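Long-range contacts in tail spike protein gp49 (Pseudomonas phage LKA1, PDB 4RU4), which probably cleaves the O-specific polysaccharide of the Pseudomonas cell surface as a lyase, serving as the phage tailspike during entry into the host: residues Ala120-Ile124 with Phe136-Leu142; Ala556-Gly561 with Asp581-Ser587. The contacts are given in a common frame with arbitrary orientation. Residues are numbered along the deposited sequence.

From the N terminus, interaction 1 comes first along the chain: the backbone leaves strand 113-120 through Ala120-Ile124, makes the short strand 133-135 and comes back as Phe136-Leu142, so the contact closes a loop with 11 residues between its segments. The chain then returns to the parallel beta-helix, begun before this excursion, and runs through its later coils to interaction 2, where Ala556-Gly561 and Asp581-Ser587 bracket strands 562-568 and 572-578. The contacts follow in series, neither nested nor crossed. The centres of interaction 1 and interaction 2 are about 89 Å apart, on opposite sides of the chain's centre. Each joins loops within a different Ig-like domain, and interaction 2 also borders neighbouring subunits.

Interaction 1: Ala120-Ile124 with Phe136-Leu142; sequences ALPNI and FASTPNL
Segment 120-124 is extended (psi 135 to 166°), while 136-142 bends at Ala137 (-64/-24) and at Asn141, the centre of an inverse gamma turn; neither is a regular strand. The backbones meet in a single bridge, Ile124 with Phe136 (CA-CA 4.3 Å), and separate to 5.5 Å between the CA atoms of Asn123 and Ala137 and 6.3 Å between those of Leu121 and Pro140. After Ala120, Leu121 (chi1 m, chi2 t) points toward the partner, placing CD2 3.9 Å from Leu142 CG and CB 4.0 Å from Phe136 CE2. Pro122 lays its ring across the bend: CG is 3.4 Å from Ser138 OG and CD 4.1 Å from Pro140 CA, while its carbonyl O meets the Phe136 ring edge at CD2, 3.2 Å away. The CA-to-CB bond of Asn123 points away, but its O accepts from Ala137 N (2.7 Å, 157°) and receives a CA-H...O contact from Phe136 CA at 3.4 Å. Ile124 CG2 covers a face of Phe136 (chi1 m), 3.7 Å from the centroid and 19° off the normal, a CH-pi contact. Leu121, Ile124, Phe136 and Leu142 reach Ile198 or Phe148, making this loop-to-loop packing at the edge of an Ig-like beta domain.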
loop_
_atom_site.group_PDB
_atom_site.type_symbol
_atom_site.label_atom_id
_atom_site.label_comp_id
_atom_site.label_asym_id
_atom_site.label_seq_id
_atom_site.Cartn_x
_atom_site.Cartn_y
_atom_site.Cartn_z
ATOM N N ALA B 120 12.154 4.578 -37.872
ATOM C CA ALA B 120 13.551 4.918 -37.615
ATOM C C ALA B 120 13.722 6.417 -37.416
ATOM O O ALA B 120 13.173 7.194 -38.175
ATOM C CB ALA B 120 14.458 4.433 -38.775
ATOM N N LEU B 121 14.481 6.791 -36.387
ATOM C CA LEU B 121 14.887 8.177 -36.133
ATOM C C LEU B 121 16.382 8.238 -36.413
ATOM O O LEU B 121 17.022 7.192 -36.498
ATOM C CB LEU B 121 14.626 8.541 -34.658
ATOM C CG LEU B 121 13.173 8.841 -34.265
ATOM C CD1 LEU B 121 12.962 8.733 -32.734
ATOM C CD2 LEU B 121 12.777 10.233 -34.769
ATOM N N PRO B 122 16.960 9.449 -36.525
ATOM C CA PRO B 122 18.427 9.465 -36.648
ATOM C C PRO B 122 19.127 8.852 -35.416
ATOM O O PRO B 122 18.519 8.715 -34.336
ATOM C CB PRO B 122 18.759 10.964 -36.750
ATOM C CG PRO B 122 17.477 11.644 -37.166
ATOM C CD PRO B 122 16.390 10.814 -36.500
ATOM N N ASN B 123 20.397 8.483 -35.592
ATOM C CA ASN B 123 21.226 7.980 -34.500
ATOM C C ASN B 123 21.539 9.058 -33.467
ATOM O O ASN B 123 21.346 10.252 -33.714
ATOM C CB ASN B 123 22.527 7.376 -35.053
ATOM C CG ASN B 123 22.274 6.134 -35.904
ATOM O OD1 ASN B 123 21.332 5.369 -35.646
ATOM N ND2 ASN B 123 23.093 5.941 -36.941
ATOM N N ILE B 124 22.036 8.631 -32.307
ATOM C CA ILE B 124 22.353 9.556 -31.231
ATOM C C ILE B 124 23.809 9.407 -30.762
ATOM O O ILE B 124 24.421 8.358 -30.974
ATOM C CB ILE B 124 21.398 9.345 -30.019
ATOM C CG1 ILE B 124 21.569 7.942 -29.414
ATOM C CG2 ILE B 124 19.926 9.557 -30.439
ATOM C CD1 ILE B 124 20.862 7.786 -28.017
ATOM N N PHE B 136 20.768 14.003 -31.265
ATOM C CA PHE B 136 20.549 13.279 -32.506
ATOM C C PHE B 136 21.510 13.740 -33.587
ATOM O O PHE B 136 21.892 14.916 -33.635
ATOM C CB PHE B 136 19.107 13.471 -32.971
ATOM C CG PHE B 136 18.120 12.617 -32.215
ATOM C CD1 PHE B 136 17.536 13.078 -31.045
ATOM C CD2 PHE B 136 17.790 11.356 -32.674
ATOM C CE1 PHE B 136 16.612 12.292 -30.346
ATOM C CE2 PHE B 136 16.878 10.556 -31.975
ATOM C CZ PHE B 136 16.304 11.037 -30.793
ATOM N N ALA B 137 21.904 12.804 -34.448
ATOM C CA ALA B 137 22.865 13.087 -35.506
ATOM C C ALA B 137 22.345 14.098 -36.519
ATOM O O ALA B 137 23.127 14.767 -37.181
ATOM C CB ALA B 137 23.267 11.801 -36.210
ATOM N N SER B 138 21.029 14.212 -36.645
ATOM C CA SER B 138 20.431 15.141 -37.606
ATOM C C SER B 138 19.011 15.430 -37.143
ATOM O O SER B 138 18.563 14.836 -36.158
ATOM C CB SER B 138 20.440 14.547 -39.021
ATOM O OG SER B 138 19.588 13.416 -39.121
ATOM N N THR B 139 18.302 16.322 -37.832
ATOM C CA THR B 139 16.991 16.791 -37.339
ATOM C C THR B 139 15.975 15.667 -37.081
ATOM O O THR B 139 15.590 14.981 -38.019
ATOM C CB THR B 139 16.323 17.734 -38.377
ATOM O OG1 THR B 139 17.183 18.842 -38.645
ATOM C CG2 THR B 139 14.984 18.242 -37.851
ATOM N N PRO B 140 15.531 15.481 -35.816
ATOM C CA PRO B 140 14.573 14.402 -35.542
ATOM C C PRO B 140 13.126 14.833 -35.704
ATOM O O PRO B 140 12.778 15.951 -35.321
ATOM C CB PRO B 140 14.835 14.074 -34.069
ATOM C CG PRO B 140 15.288 15.372 -33.479
ATOM C CD PRO B 140 16.071 16.064 -34.575
ATOM N N ASN B 141 12.286 13.948 -36.241
ATOM C CA ASN B 141 10.871 14.265 -36.388
ATOM C C ASN B 141 10.119 13.992 -35.078
ATOM O O ASN B 141 9.334 13.037 -34.982
ATOM C CB ASN B 141 10.240 13.491 -37.552
ATOM C CG ASN B 141 8.801 13.898 -37.800
ATOM O OD1 ASN B 141 8.442 15.050 -37.603
ATOM N ND2 ASN B 141 7.956 12.939 -38.184
ATOM N N LEU B 142 10.380 14.843 -34.080
ATOM C CA LEU B 142 9.829 14.689 -32.730
ATOM C C LEU B 142 9.316 16.027 -32.194
ATOM O O LEU B 142 9.915 17.065 -32.470
ATOM C CB LEU B 142 10.913 14.154 -31.787
ATOM C CG LEU B 142 11.419 12.738 -32.060
ATOM C CD1 LEU B 142 12.619 12.438 -31.184
ATOM C CD2 LEU B 142 10.292 11.729 -31.783
#

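Interaction 2: Ala556-Gly561 with Asp581-Ser587; sequences AGNRVG and DGTNFSS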
loop_
_atom_site.group_PDB
_atom_site.type_symbol
_atom_site.label_atom_id
_atom_site.label_comp_id
_atom_site.label_asym_id
_atom_site.label_seq_id
_atom_site.Cartn_x
_atom_site.Cartn_y
_atom_site.Cartn_z
ATOM N N ALA B 556 30.371 -11.701 48.615
ATOM C CA ALA B 556 30.026 -13.052 49.019
ATOM C C ALA B 556 30.960 -13.466 50.169
ATOM O O ALA B 556 31.900 -14.254 49.981
ATOM C CB ALA B 556 30.133 -14.010 47.834
ATOM N N GLY B 557 30.709 -12.912 51.353
ATOM C CA GLY B 557 31.624 -13.061 52.468
ATOM C C GLY B 557 32.829 -12.140 52.314
ATOM O O GLY B 557 32.823 -10.990 52.787
ATOM N N ASN B 558 33.856 -12.633 51.626
ATOM C CA ASN B 558 35.130 -11.922 51.522
ATOM C C ASN B 558 35.482 -11.326 50.149
ATOM O O ASN B 558 36.481 -10.611 50.032
ATOM C CB ASN B 558 36.264 -12.874 51.926
ATOM C CG ASN B 558 36.395 -14.053 50.976
ATOM O OD1 ASN B 558 35.437 -14.411 50.285
ATOM N ND2 ASN B 558 37.576 -14.682 50.951
ATOM N N ARG B 559 34.709 -11.663 49.112
ATOM C CA ARG B 559 35.013 -11.270 47.722
ATOM C C ARG B 559 33.724 -10.988 46.959
ATOM O O ARG B 559 32.687 -11.617 47.217
ATOM C CB ARG B 559 35.773 -12.377 46.966
ATOM C CG ARG B 559 37.197 -12.699 47.500
ATOM C CD ARG B 559 38.169 -11.561 47.172
ATOM N NE ARG B 559 39.555 -11.832 47.569
ATOM C CZ ARG B 559 40.032 -11.720 48.811
ATOM N NH1 ARG B 559 39.243 -11.347 49.813
ATOM N NH2 ARG B 559 41.307 -11.991 49.050
ATOM N N VAL B 560 33.803 -10.060 46.013
ATOM C CA VAL B 560 32.705 -9.800 45.078
ATOM C C VAL B 560 32.655 -10.886 44.002
ATOM O O VAL B 560 31.601 -11.444 43.710
ATOM C CB VAL B 560 32.880 -8.458 44.366
ATOM C CG1 VAL B 560 31.676 -8.201 43.445
ATOM C CG2 VAL B 560 33.000 -7.355 45.375
ATOM N N GLY B 561 33.814 -11.173 43.423
ATOM C CA GLY B 561 33.909 -12.086 42.313
ATOM C C GLY B 561 33.832 -11.368 40.978
ATOM O O GLY B 561 33.124 -10.366 40.825
ATOM N N ASP B 581 41.734 -13.030 42.873
ATOM C CA ASP B 581 43.021 -13.534 43.347
ATOM C C ASP B 581 43.072 -15.032 43.679
ATOM O O ASP B 581 44.108 -15.540 44.128
ATOM C CB ASP B 581 43.563 -12.664 44.510
ATOM C CG ASP B 581 42.801 -12.868 45.812
ATOM O OD1 ASP B 581 41.783 -13.593 45.839
ATOM O OD2 ASP B 581 43.211 -12.269 46.817
ATOM N N GLY B 582 41.955 -15.728 43.480
ATOM C CA GLY B 582 41.911 -17.177 43.658
ATOM C C GLY B 582 41.747 -17.630 45.094
ATOM O O GLY B 582 41.826 -18.828 45.413
ATOM N N THR B 583 41.542 -16.666 45.986
ATOM C CA THR B 583 41.137 -16.969 47.353
ATOM C C THR B 583 39.731 -17.583 47.350
ATOM O O THR B 583 38.860 -17.126 46.614
ATOM C CB THR B 583 41.147 -15.684 48.214
ATOM O OG1 THR B 583 42.470 -15.121 48.228
ATOM C CG2 THR B 583 40.720 -15.990 49.643
ATOM N N ASN B 584 39.499 -18.621 48.152
ATOM C CA ASN B 584 38.142 -19.140 48.272
ATOM C C ASN B 584 37.154 -18.099 48.770
ATOM O O ASN B 584 37.489 -17.306 49.633
ATOM C CB ASN B 584 38.106 -20.326 49.233
ATOM C CG ASN B 584 38.807 -21.555 48.679
ATOM O OD1 ASN B 584 39.010 -21.683 47.474
ATOM N ND2 ASN B 584 39.179 -22.466 49.566
ATOM N N PHE B 585 35.934 -18.113 48.233
ATOM C CA PHE B 585 34.824 -17.394 48.842
ATOM C C PHE B 585 34.645 -17.867 50.299
ATOM O O PHE B 585 34.816 -19.056 50.614
ATOM C CB PHE B 585 33.535 -17.660 48.068
ATOM C CG PHE B 585 33.445 -16.938 46.756
ATOM C CD1 PHE B 585 33.123 -15.580 46.709
ATOM C CD2 PHE B 585 33.649 -17.623 45.565
ATOM C CE1 PHE B 585 33.027 -14.918 45.483
ATOM C CE2 PHE B 585 33.557 -16.971 44.340
ATOM C CZ PHE B 585 33.230 -15.627 44.302
ATOM N N SER B 586 34.303 -16.952 51.191
ATOM C CA SER B 586 34.179 -17.313 52.603
ATOM C C SER B 586 32.728 -17.553 53.054
ATOM O O SER B 586 32.502 -18.048 54.164
ATOM C CB SER B 586 34.863 -16.266 53.496
ATOM O OG SER B 586 34.201 -15.005 53.432
ATOM N N SER B 587 31.761 -17.211 52.195
ATOM C CA SER B 587 30.330 -17.448 52.441
ATOM C C SER B 587 29.670 -18.146 51.249
ATOM O O SER B 587 30.063 -17.916 50.114
ATOM C CB SER B 587 29.589 -16.126 52.653
ATOM O OG SER B 587 30.051 -15.493 53.825
HETATM O O HOH W 1 40.460 -10.997 44.679
#
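A bidentate salt bridge joins Arg559 to Asp581: Arg559 NH2 lies 2.9 Å from Asp581 OD2 (163°), and Arg559 NE makes a weak 3.3 Å bond to Asp581 OD1. Asp581 OD1 also accepts from Thr583 N at 3.1 Å, forming an Asx turn, and from Thr583 OG1 at 2.9 Å. The Asn558 side-chain carboxamide bonds to the partner backbone on both sides of Phe585, ND2 donating to Asn584 O and OD1 accepting from Ser586 N, each at 2.9 Å. Gly557, with positive phi, packs CA 3.2 Å from Ser587 OG, where a CB would clash. On the buried side of the loops, Phe585 CD1 lies 3.6 Å from Ala556 CB, and the ring turns its edge to Arg559 O (Phe585 CE1, 3.7 Å). Asp580 of the second subunit accepts from Gly561 N, and Arg559 of the third subunit packs on Asp581. The contact thus joins the loop between strands 545-551 and 562-568 to that between 572-578 and 590-600, in the C-terminal Ig-like domain.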